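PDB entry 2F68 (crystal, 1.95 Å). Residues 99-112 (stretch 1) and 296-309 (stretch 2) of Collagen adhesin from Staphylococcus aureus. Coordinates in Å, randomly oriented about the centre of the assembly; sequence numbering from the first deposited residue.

Stretch 1 99-112: EKLSDVSGFAEFEV
Stretch 2, residues 296-309: HNINANAGIEGTVK

Antiparallel β strands hold together by a repeating backbone pattern, and their side chains adapt to what the partner strand leaves open. A pair of stretches in the collagen adhesin of Staphylococcus aureus, whose touching residues are at least 186 positions apart in sequence, illustrates the principle. Strand 104-112 and the strand ending at T307 run at 177° with axes approaching to 4.5 Å, and the two stretches bury 982 Å² between them.

The register is set by S105 opposite E305, F107 opposite G303 and E109 opposite N301, each a hydrogen-bonded pair with extended phi/psi. S105 N reaches E305 O at 3.1 Å and E305 N returns to S105 O at 2.6 Å; F107 N to G303 O is 2.9 Å, whereas G303 N to F107 O stretches to 3.3 Å and bends to 142°. E109 N to N301 O is 2.7 Å and N301 N to E109 O is 2.8 Å. Between them lie the non-hydrogen-bonded pairs G106 with I304 and A108 with A302, CA atoms 4.0 and 4.5 Å apart. Here CA-H groups point at carbonyls, as at A302 CA to F107 O, 3.5 Å.

Toward T307 the register slips by one residue, a β bulge. D103, at phi/psi 57/48, turns the corner, and beyond it S102 pairs with T307: S102 N to T307 O and T307 N to S102 O are both 2.8 Å. With chi1 at 59° (p), S102 OG also donates to T307 O at 3.2 Å, so one carbonyl accepts from both backbone and side chain.

Glycines mark where the strands crowd. F107, chi1 72° (p) and chi2 95°, shares a sheet face with S105 and E109, and its ring end swings nearer the partner, placing G303 N and A302 C over one ring face. An ideal CB on G303 would lie 2.7 Å from F107 CE2, so the bare glycine leaves the ring its place. On the face carrying A108 and I304, a CB on G106 would come within 2.7 Å of G303 O, matching the close 4.0 Å approach of CA atoms. At G306 an ideal CB would fall 2.9 Å from L101 CD2; L101 (m, t) instead brings that methyl to 3.7 Å from G306 C.

Apolar contact is modest. V104, chi1 t, sets CG1 3.8 Å from CD1 of I304 (t, t), a van der Waals contact between buried side chains. F110 (p, chi2 90°) meets A300 through CB atoms 4.4 Å apart, while its ring leads away from the other stretch.

At the far end a side chain takes over bonding from the backbone. E111, chi1 m and chi2 t, points toward stretch 2, where its carboxylate accepts from N299 N at OE2, 3.1 Å and nearly straight at 167°. N299 (m, chi2 -44°) adds a weak bond from ND2 to E111 OE1, 3.3 Å. A water donates to E111 OE2 at 2.7 Å and to N297 O at 2.8 Å, extending the link along the chain.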

# COMPACT_ATOMS: atom_id res chain seq x y z
N GLU A 99 -19.36 26.66 11.32
CA GLU A 99 -19.72 28.07 11.40
C GLU A 99 -20.07 28.53 12.81
O GLU A 99 -20.00 29.72 13.12
CB GLU A 99 -20.88 28.39 10.44
CG GLU A 99 -20.49 28.34 8.96
CD GLU A 99 -21.62 28.78 8.03
OE1 GLU A 99 -22.80 28.75 8.44
OE2 GLU A 99 -21.31 29.15 6.87
N LYS A 100 -20.45 27.58 13.67
CA LYS A 100 -20.76 27.87 15.07
C LYS A 100 -19.50 27.97 15.94
O LYS A 100 -19.56 28.43 17.08
CB LYS A 100 -21.74 26.83 15.64
CG LYS A 100 -21.15 25.44 15.85
CD LYS A 100 -22.16 24.50 16.49
CE LYS A 100 -21.55 23.14 16.80
NZ LYS A 100 -21.23 22.35 15.57
N LEU A 101 -18.37 27.55 15.38
CA LEU A 101 -17.10 27.52 16.10
C LEU A 101 -16.25 28.76 15.84
O LEU A 101 -16.13 29.22 14.70
CB LEU A 101 -16.31 26.26 15.76
CG LEU A 101 -16.88 24.89 16.15
CD1 LEU A 101 -16.19 23.79 15.36
CD2 LEU A 101 -16.76 24.63 17.65
N SER A 102 -15.66 29.29 16.91
CA SER A 102 -14.73 30.41 16.83
C SER A 102 -13.35 29.99 17.34
O SER A 102 -13.24 29.01 18.09
CB SER A 102 -15.25 31.61 17.63
OG SER A 102 -15.44 31.27 18.99
N ASP A 103 -12.32 30.72 16.93
CA ASP A 103 -10.92 30.40 17.26
C ASP A 103 -10.55 28.99 16.78
O ASP A 103 -9.98 28.20 17.52
CB ASP A 103 -10.65 30.57 18.76
CG ASP A 103 -11.06 31.93 19.29
OD1 ASP A 103 -10.73 32.96 18.66
OD2 ASP A 103 -11.72 31.98 20.35
N VAL A 104 -10.90 28.71 15.52
CA VAL A 104 -10.76 27.37 14.95
C VAL A 104 -9.33 27.08 14.51
O VAL A 104 -8.71 27.87 13.80
CB VAL A 104 -11.73 27.16 13.75
CG1 VAL A 104 -11.73 25.71 13.29
CG2 VAL A 104 -13.15 27.58 14.13
N SER A 105 -8.81 25.93 14.95
CA SER A 105 -7.49 25.45 14.56
C SER A 105 -7.50 23.92 14.44
O SER A 105 -8.19 23.25 15.21
CB SER A 105 -6.43 25.89 15.57
OG SER A 105 -6.73 25.40 16.87
N GLY A 106 -6.74 23.39 13.48
CA GLY A 106 -6.70 21.95 13.26
C GLY A 106 -5.53 21.45 12.43
O GLY A 106 -4.68 22.24 12.00
N PHE A 107 -5.50 20.14 12.20
CA PHE A 107 -4.44 19.50 11.42
C PHE A 107 -4.92 18.29 10.62
O PHE A 107 -6.01 17.76 10.87
CB PHE A 107 -3.25 19.12 12.32
CG PHE A 107 -3.52 17.96 13.24
CD1 PHE A 107 -3.16 16.67 12.87
CD2 PHE A 107 -4.11 18.16 14.48
CE1 PHE A 107 -3.40 15.59 13.72
CE2 PHE A 107 -4.36 17.09 15.34
CZ PHE A 107 -4.00 15.80 14.96
N ALA A 108 -4.11 17.87 9.65
CA ALA A 108 -4.38 16.69 8.84
C ALA A 108 -3.10 15.89 8.61
O ALA A 108 -2.22 16.32 7.86
CB ALA A 108 -5.01 17.09 7.52
N GLU A 109 -3.01 14.74 9.26
CA GLU A 109 -1.83 13.88 9.17
C GLU A 109 -2.15 12.60 8.40
O GLU A 109 -3.07 11.86 8.77
CB GLU A 109 -1.30 13.56 10.57
CG GLU A 109 0.17 13.15 10.60
CD GLU A 109 0.69 12.95 12.02
OE1 GLU A 109 -0.02 12.33 12.84
OE2 GLU A 109 1.82 13.39 12.30
N PHE A 110 -1.40 12.34 7.34
CA PHE A 110 -1.61 11.17 6.48
C PHE A 110 -0.32 10.68 5.84
O PHE A 110 0.63 11.44 5.67
CB PHE A 110 -2.67 11.47 5.41
CG PHE A 110 -2.38 12.68 4.57
CD1 PHE A 110 -1.63 12.58 3.40
CD2 PHE A 110 -2.86 13.94 4.94
CE1 PHE A 110 -1.36 13.70 2.62
CE2 PHE A 110 -2.59 15.06 4.17
CZ PHE A 110 -1.84 14.95 3.01
N GLU A 111 -0.30 9.40 5.47
CA GLU A 111 0.88 8.77 4.86
C GLU A 111 0.78 8.70 3.34
O GLU A 111 -0.29 8.47 2.79
CB GLU A 111 1.10 7.37 5.44
CG GLU A 111 1.49 7.34 6.91
CD GLU A 111 1.70 5.93 7.45
OE1 GLU A 111 2.44 5.79 8.45
OE2 GLU A 111 1.13 4.97 6.89
N VAL A 112 1.92 8.92 2.67
CA VAL A 112 2.00 8.85 1.21
C VAL A 112 3.16 7.95 0.76
O VAL A 112 4.07 7.66 1.54
CB VAL A 112 2.14 10.26 0.55
CG1 VAL A 112 0.91 11.13 0.84
CG2 VAL A 112 3.42 10.96 1.00
N HIS A 296 2.69 -3.20 7.13
CA HIS A 296 2.18 -2.22 8.09
C HIS A 296 0.95 -1.49 7.54
O HIS A 296 0.91 -1.13 6.36
CB HIS A 296 3.26 -1.21 8.47
CG HIS A 296 4.45 -1.83 9.14
ND1 HIS A 296 5.59 -2.19 8.45
CD2 HIS A 296 4.68 -2.15 10.43
CE1 HIS A 296 6.47 -2.71 9.29
NE2 HIS A 296 5.94 -2.69 10.50
N ASN A 297 -0.04 -1.29 8.40
CA ASN A 297 -1.26 -0.59 8.04
C ASN A 297 -1.04 0.92 7.95
O ASN A 297 -0.18 1.47 8.63
CB ASN A 297 -2.37 -0.90 9.05
CG ASN A 297 -3.77 -0.62 8.51
OD1 ASN A 297 -3.95 -0.33 7.32
ND2 ASN A 297 -4.77 -0.73 9.37
N ILE A 298 -1.83 1.58 7.10
CA ILE A 298 -1.69 3.01 6.85
C ILE A 298 -2.27 3.85 7.99
O ILE A 298 -3.41 3.62 8.43
CB ILE A 298 -2.32 3.43 5.49
CG1 ILE A 298 -1.69 2.65 4.32
CG2 ILE A 298 -2.23 4.94 5.28
CD1 ILE A 298 -0.16 2.72 4.23
N ASN A 299 -1.48 4.80 8.47
CA ASN A 299 -1.89 5.71 9.54
C ASN A 299 -2.39 7.05 8.99
O ASN A 299 -1.70 7.70 8.21
CB ASN A 299 -0.74 5.94 10.52
CG ASN A 299 -0.23 4.65 11.14
OD1 ASN A 299 -1.00 3.78 11.55
ND2 ASN A 299 1.09 4.52 11.22
N ALA A 300 -3.59 7.44 9.41
CA ALA A 300 -4.18 8.72 9.01
C ALA A 300 -5.04 9.30 10.13
O ALA A 300 -5.99 8.66 10.59
CB ALA A 300 -4.99 8.55 7.73
N ASN A 301 -4.68 10.50 10.57
CA ASN A 301 -5.38 11.18 11.66
C ASN A 301 -5.66 12.65 11.36
O ASN A 301 -4.89 13.31 10.66
CB ASN A 301 -4.57 11.07 12.96
CG ASN A 301 -4.44 9.63 13.46
OD1 ASN A 301 -5.43 8.90 13.53
ND2 ASN A 301 -3.22 9.24 13.80
N ALA A 302 -6.77 13.15 11.90
CA ALA A 302 -7.16 14.55 11.73
C ALA A 302 -7.86 15.09 12.97
O ALA A 302 -8.79 14.47 13.49
CB ALA A 302 -8.04 14.71 10.50
N GLY A 303 -7.39 16.24 13.45
CA GLY A 303 -7.96 16.88 14.63
C GLY A 303 -8.35 18.32 14.38
O GLY A 303 -7.84 18.97 13.46
N ILE A 304 -9.27 18.83 15.20
CA ILE A 304 -9.79 20.19 15.07
C ILE A 304 -10.30 20.73 16.42
O ILE A 304 -11.02 20.03 17.15
CB ILE A 304 -10.88 20.30 13.95
CG1 ILE A 304 -11.35 21.75 13.76
CG2 ILE A 304 -12.04 19.33 14.21
CD1 ILE A 304 -12.02 22.02 12.42
N GLU A 305 -9.92 21.97 16.73
CA GLU A 305 -10.35 22.64 17.96
C GLU A 305 -11.18 23.87 17.65
O GLU A 305 -10.99 24.51 16.61
CB GLU A 305 -9.13 23.03 18.81
CG GLU A 305 -8.35 21.85 19.38
CD GLU A 305 -7.14 22.28 20.20
OE1 GLU A 305 -7.29 23.15 21.09
OE2 GLU A 305 -6.04 21.75 19.96
N GLY A 306 -12.11 24.20 18.54
CA GLY A 306 -12.98 25.36 18.36
C GLY A 306 -13.81 25.69 19.59
O GLY A 306 -14.11 24.82 20.41
N THR A 307 -14.19 26.97 19.71
CA THR A 307 -15.01 27.45 20.82
C THR A 307 -16.45 27.67 20.36
O THR A 307 -16.69 28.36 19.37
CB THR A 307 -14.44 28.75 21.43
OG1 THR A 307 -13.02 28.62 21.60
CG2 THR A 307 -15.08 29.05 22.78
N VAL A 308 -17.39 27.06 21.08
CA VAL A 308 -18.82 27.15 20.76
C VAL A 308 -19.37 28.54 21.07
O VAL A 308 -20.27 29.03 20.38
CB VAL A 308 -19.65 26.08 21.52
CG1 VAL A 308 -20.95 25.78 20.77
CG2 VAL A 308 -18.85 24.80 21.72
N LYS A 309 -18.81 29.17 22.12
CA LYS A 309 -19.18 30.52 22.56
C LYS A 309 -20.66 30.62 22.95
O LYS A 309 -21.17 29.80 23.72
CB LYS A 309 -18.83 31.57 21.49
CG LYS A 309 -18.43 32.93 22.05
CD LYS A 309 -16.95 32.95 22.46
CE LYS A 309 -16.52 34.33 22.92
NZ LYS A 309 -15.08 34.37 23.29
O HOH W 1 2.15 2.47 7.35